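PDB 6LUM: succinate dehydrogenase subunit C from Mycolicibacterium smegmatis MC2 51, which probably forms part of the heme-binding membrane anchor of succinate dehydrogenase, helping electrons from succinate oxidation reach the quinone pool. Local coordinates for residues 29-40 against 83-93. Numbering follows the deposited sequence.
Sequences SWVLHRITGATI and AVLFHALNGIR. With HEM (protoporphyrin IX containing Fe), chain B.
Ala83 rests its CB against CG2 of Thr36 at 4.1 Å, where segments 29-40 and 83-93 cross, their axes 129° apart. At the neighbouring position, CG2 of Val84 meets CD1 of Ile40 at 3.9 Å, and the two side chains cross at about a right angle. Phe86 is a knob in a hole made by Ser29, Leu32, His33 and Thr36. With CG anti to the backbone N (chi1 177°), its ring reaches across to helix 25-52 and brings CE2 to 3.5 Å from Leu32 CB; beyond the pair, Phe86 also touches Phe118 and a bound lipid. His87 fills the next hole, among His33, Thr36, Gly37 and Ile40. Its ring stacks face to face on that of His33, centroids 4.0 Å apart and planes at 10°, while Thr36 OG1 lies at its edge, in plane. Both imidazoles turn an edge to the heme. The place of His87 at the iron suggests an axial ligand, but the modelled ring puts a carbon, CE1, nearest the metal, so the coordination is doubtful as built. Asn90 meets the His33 ring obliquely, ND2 3.4 Å from CD2. The backbone of Gly91, without a side chain, passes close to both His33 and the porphyrin. Such a histidine-lined crossing of two transmembrane helices beside a porphyrin is characteristic of the b-type heme sites in succinate dehydrogenase membrane anchors.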
# COMPACT_ATOMS: atom_id res chain seq x y z
N SER F 29 30.31 -29.38 -10.02
CA SER F 29 29.22 -30.01 -10.75
C SER F 29 28.41 -28.99 -11.53
O SER F 29 28.05 -29.23 -12.68
CB SER F 29 28.32 -30.77 -9.80
OG SER F 29 29.07 -31.69 -9.07
N TRP F 30 28.09 -27.86 -10.91
CA TRP F 30 27.29 -26.86 -11.62
C TRP F 30 28.05 -26.27 -12.79
O TRP F 30 27.46 -26.00 -13.84
CB TRP F 30 26.85 -25.76 -10.66
CG TRP F 30 26.46 -24.51 -11.36
CD1 TRP F 30 25.36 -24.32 -12.12
CD2 TRP F 30 27.18 -23.28 -11.37
NE1 TRP F 30 25.34 -23.04 -12.60
CE2 TRP F 30 26.45 -22.39 -12.15
CE3 TRP F 30 28.37 -22.85 -10.80
CZ2 TRP F 30 26.87 -21.09 -12.37
CZ3 TRP F 30 28.78 -21.58 -11.02
CH2 TRP F 30 28.04 -20.71 -11.80
N VAL F 31 29.35 -26.05 -12.64
CA VAL F 31 30.06 -25.42 -13.75
C VAL F 31 30.22 -26.39 -14.91
O VAL F 31 30.07 -26.01 -16.08
CB VAL F 31 31.41 -24.83 -13.27
CG1 VAL F 31 32.46 -25.88 -13.11
CG2 VAL F 31 31.87 -23.75 -14.20
N LEU F 32 30.44 -27.68 -14.62
CA LEU F 32 30.42 -28.68 -15.68
C LEU F 32 29.05 -28.80 -16.32
O LEU F 32 28.94 -28.95 -17.54
CB LEU F 32 30.84 -30.04 -15.14
CG LEU F 32 32.32 -30.30 -14.97
CD1 LEU F 32 32.51 -31.55 -14.16
CD2 LEU F 32 32.89 -30.49 -16.34
N HIS F 33 27.99 -28.78 -15.52
CA HIS F 33 26.64 -28.82 -16.06
C HIS F 33 26.42 -27.71 -17.06
O HIS F 33 25.95 -27.94 -18.18
CB HIS F 33 25.64 -28.71 -14.91
CG HIS F 33 24.31 -29.32 -15.18
ND1 HIS F 33 23.16 -28.58 -15.31
CD2 HIS F 33 23.94 -30.61 -15.32
CE1 HIS F 33 22.14 -29.38 -15.53
NE2 HIS F 33 22.59 -30.62 -15.55
N ARG F 34 26.78 -26.49 -16.69
CA ARG F 34 26.59 -25.34 -17.57
C ARG F 34 27.39 -25.48 -18.85
O ARG F 34 26.88 -25.24 -19.95
CB ARG F 34 26.97 -24.07 -16.81
CG ARG F 34 27.16 -22.84 -17.64
CD ARG F 34 27.13 -21.61 -16.77
NE ARG F 34 25.82 -21.40 -16.18
CZ ARG F 34 25.41 -20.24 -15.67
NH1 ARG F 34 26.22 -19.20 -15.68
NH2 ARG F 34 24.21 -20.14 -15.15
N ILE F 35 28.65 -25.90 -18.73
CA ILE F 35 29.52 -26.01 -19.90
C ILE F 35 29.02 -27.07 -20.86
O ILE F 35 28.94 -26.84 -22.07
CB ILE F 35 30.96 -26.29 -19.45
CG1 ILE F 35 31.62 -25.00 -18.96
CG2 ILE F 35 31.75 -26.92 -20.55
CD1 ILE F 35 32.83 -25.23 -18.13
N THR F 36 28.67 -28.25 -20.34
CA THR F 36 28.20 -29.33 -21.21
C THR F 36 26.85 -29.00 -21.83
O THR F 36 26.60 -29.36 -22.98
CB THR F 36 28.13 -30.63 -20.42
OG1 THR F 36 27.39 -30.42 -19.22
CG2 THR F 36 29.50 -31.08 -20.03
N GLY F 37 25.98 -28.31 -21.11
CA GLY F 37 24.72 -27.90 -21.70
C GLY F 37 24.92 -26.97 -22.88
O GLY F 37 24.32 -27.16 -23.94
N ALA F 38 25.77 -25.96 -22.71
CA ALA F 38 26.02 -25.05 -23.82
C ALA F 38 26.67 -25.76 -25.00
O ALA F 38 26.37 -25.47 -26.17
CB ALA F 38 26.88 -23.89 -23.36
N THR F 39 27.57 -26.71 -24.71
CA THR F 39 28.16 -27.53 -25.77
C THR F 39 27.09 -28.21 -26.60
O THR F 39 27.08 -28.10 -27.84
CB THR F 39 29.08 -28.57 -25.15
OG1 THR F 39 30.26 -27.93 -24.66
CG2 THR F 39 29.47 -29.59 -26.18
N ILE F 40 26.18 -28.93 -25.94
CA ILE F 40 25.14 -29.64 -26.69
C ILE F 40 24.28 -28.67 -27.47
O ILE F 40 23.83 -28.99 -28.57
CB ILE F 40 24.28 -30.51 -25.77
CG1 ILE F 40 25.12 -31.35 -24.84
CG2 ILE F 40 23.43 -31.42 -26.60
CD1 ILE F 40 24.34 -31.84 -23.66
N ALA F 83 29.73 -35.56 -22.83
CA ALA F 83 28.99 -34.37 -22.43
C ALA F 83 27.53 -34.68 -22.15
O ALA F 83 26.98 -34.31 -21.11
CB ALA F 83 29.11 -33.29 -23.50
N VAL F 84 26.87 -35.36 -23.09
CA VAL F 84 25.45 -35.65 -22.92
C VAL F 84 25.22 -36.58 -21.74
O VAL F 84 24.25 -36.42 -20.99
CB VAL F 84 24.86 -36.23 -24.22
CG1 VAL F 84 23.38 -36.47 -24.06
CG2 VAL F 84 25.10 -35.29 -25.36
N LEU F 85 26.11 -37.54 -21.54
CA LEU F 85 25.93 -38.48 -20.44
C LEU F 85 26.08 -37.79 -19.09
O LEU F 85 25.26 -38.00 -18.18
CB LEU F 85 26.93 -39.62 -20.59
CG LEU F 85 26.78 -40.83 -19.69
CD1 LEU F 85 25.40 -41.40 -19.83
CD2 LEU F 85 27.82 -41.84 -20.08
N PHE F 86 27.10 -36.95 -18.94
CA PHE F 86 27.26 -36.23 -17.68
C PHE F 86 26.10 -35.28 -17.44
O PHE F 86 25.60 -35.18 -16.32
CB PHE F 86 28.57 -35.45 -17.64
CG PHE F 86 28.72 -34.65 -16.38
CD1 PHE F 86 29.14 -35.23 -15.21
CD2 PHE F 86 28.38 -33.31 -16.35
CE1 PHE F 86 29.25 -34.50 -14.06
CE2 PHE F 86 28.48 -32.59 -15.20
CZ PHE F 86 28.92 -33.18 -14.06
N HIS F 87 25.68 -34.55 -18.47
CA HIS F 87 24.56 -33.64 -18.31
C HIS F 87 23.30 -34.38 -17.87
O HIS F 87 22.59 -33.91 -16.99
CB HIS F 87 24.31 -32.90 -19.61
CG HIS F 87 23.75 -31.53 -19.42
ND1 HIS F 87 22.41 -31.28 -19.37
CD2 HIS F 87 24.37 -30.35 -19.25
CE1 HIS F 87 22.21 -29.99 -19.19
NE2 HIS F 87 23.39 -29.40 -19.11
N ALA F 88 23.04 -35.55 -18.45
CA ALA F 88 21.85 -36.30 -18.08
C ALA F 88 21.91 -36.76 -16.63
O ALA F 88 20.95 -36.60 -15.88
CB ALA F 88 21.68 -37.49 -19.01
N LEU F 89 23.05 -37.32 -16.22
CA LEU F 89 23.17 -37.81 -14.85
C LEU F 89 23.08 -36.68 -13.83
O LEU F 89 22.33 -36.77 -12.84
CB LEU F 89 24.48 -38.57 -14.70
CG LEU F 89 24.61 -39.84 -15.52
CD1 LEU F 89 26.02 -40.34 -15.45
CD2 LEU F 89 23.66 -40.87 -15.00
N ASN F 90 23.83 -35.60 -14.04
CA ASN F 90 23.77 -34.49 -13.11
C ASN F 90 22.41 -33.81 -13.11
O ASN F 90 21.98 -33.28 -12.08
CB ASN F 90 24.85 -33.48 -13.41
CG ASN F 90 25.22 -32.67 -12.21
OD1 ASN F 90 25.97 -33.13 -11.37
ND2 ASN F 90 24.67 -31.49 -12.11
N GLY F 91 21.71 -33.79 -14.24
CA GLY F 91 20.38 -33.24 -14.24
C GLY F 91 19.41 -34.09 -13.46
O GLY F 91 18.49 -33.57 -12.84
N ILE F 92 19.60 -35.41 -13.48
CA ILE F 92 18.80 -36.26 -12.61
C ILE F 92 19.05 -35.90 -11.15
O ILE F 92 18.12 -35.80 -10.35
CB ILE F 92 19.09 -37.75 -12.87
CG1 ILE F 92 18.57 -38.16 -14.24
CG2 ILE F 92 18.45 -38.59 -11.82
CD1 ILE F 92 19.02 -39.52 -14.64
N ARG F 93 20.32 -35.70 -10.79
CA ARG F 93 20.65 -35.30 -9.42
C ARG F 93 19.96 -34.00 -9.05
O ARG F 93 19.41 -33.87 -7.95
CB ARG F 93 22.15 -35.18 -9.27
CG ARG F 93 22.59 -34.75 -7.91
CD ARG F 93 24.04 -34.38 -7.89
NE ARG F 93 24.21 -32.96 -8.14
CZ ARG F 93 24.66 -32.10 -7.25
NH1 ARG F 93 25.01 -32.52 -6.05
NH2 ARG F 93 24.77 -30.82 -7.55
CHA HEM B . 20.03 -27.06 -17.73
CHB HEM B . 20.95 -27.63 -22.40
CHC HEM B . 19.77 -32.25 -21.86
CHD HEM B . 18.57 -31.65 -17.25
C1A HEM B . 20.49 -26.84 -19.01
C2A HEM B . 21.21 -25.69 -19.47
C3A HEM B . 21.46 -25.85 -20.75
C4A HEM B . 20.90 -27.10 -21.15
CMA HEM B . 22.20 -24.88 -21.68
CAA HEM B . 21.63 -24.48 -18.63
CBA HEM B . 22.67 -24.89 -17.61
CGA HEM B . 22.71 -23.84 -16.55
O1A HEM B . 23.60 -23.91 -15.69
O2A HEM B . 21.85 -22.94 -16.57
C1B HEM B . 20.61 -28.91 -22.65
C2B HEM B . 20.44 -29.47 -23.96
C3B HEM B . 20.12 -30.75 -23.77
C4B HEM B . 20.07 -31.02 -22.38
CMB HEM B . 20.62 -28.66 -25.25
CAB HEM B . 19.80 -31.86 -24.76
CBB HEM B . 19.50 -31.55 -26.01
C1C HEM B . 19.38 -32.50 -20.57
C2C HEM B . 19.05 -33.79 -20.06
C3C HEM B . 18.71 -33.65 -18.79
C4C HEM B . 18.83 -32.26 -18.45
CMC HEM B . 19.09 -35.11 -20.84
CAC HEM B . 18.30 -34.83 -17.91
CBC HEM B . 17.78 -34.68 -16.70
C1D HEM B . 18.79 -30.32 -17.01
C2D HEM B . 18.36 -29.58 -15.85
C3D HEM B . 18.77 -28.33 -16.01
C4D HEM B . 19.46 -28.22 -17.25
CMD HEM B . 17.58 -30.13 -14.65
CAD HEM B . 18.55 -27.18 -15.03
CBD HEM B . 19.88 -26.93 -14.35
CGD HEM B . 19.69 -25.82 -13.38
O1D HEM B . 18.63 -25.17 -13.45
O2D HEM B . 20.60 -25.61 -12.54
NA HEM B . 20.32 -27.70 -20.06
NB HEM B . 20.37 -29.87 -21.70
NC HEM B . 19.24 -31.58 -19.57
ND HEM B . 19.45 -29.45 -17.85
FE HEM B . 19.77 -29.64 -19.82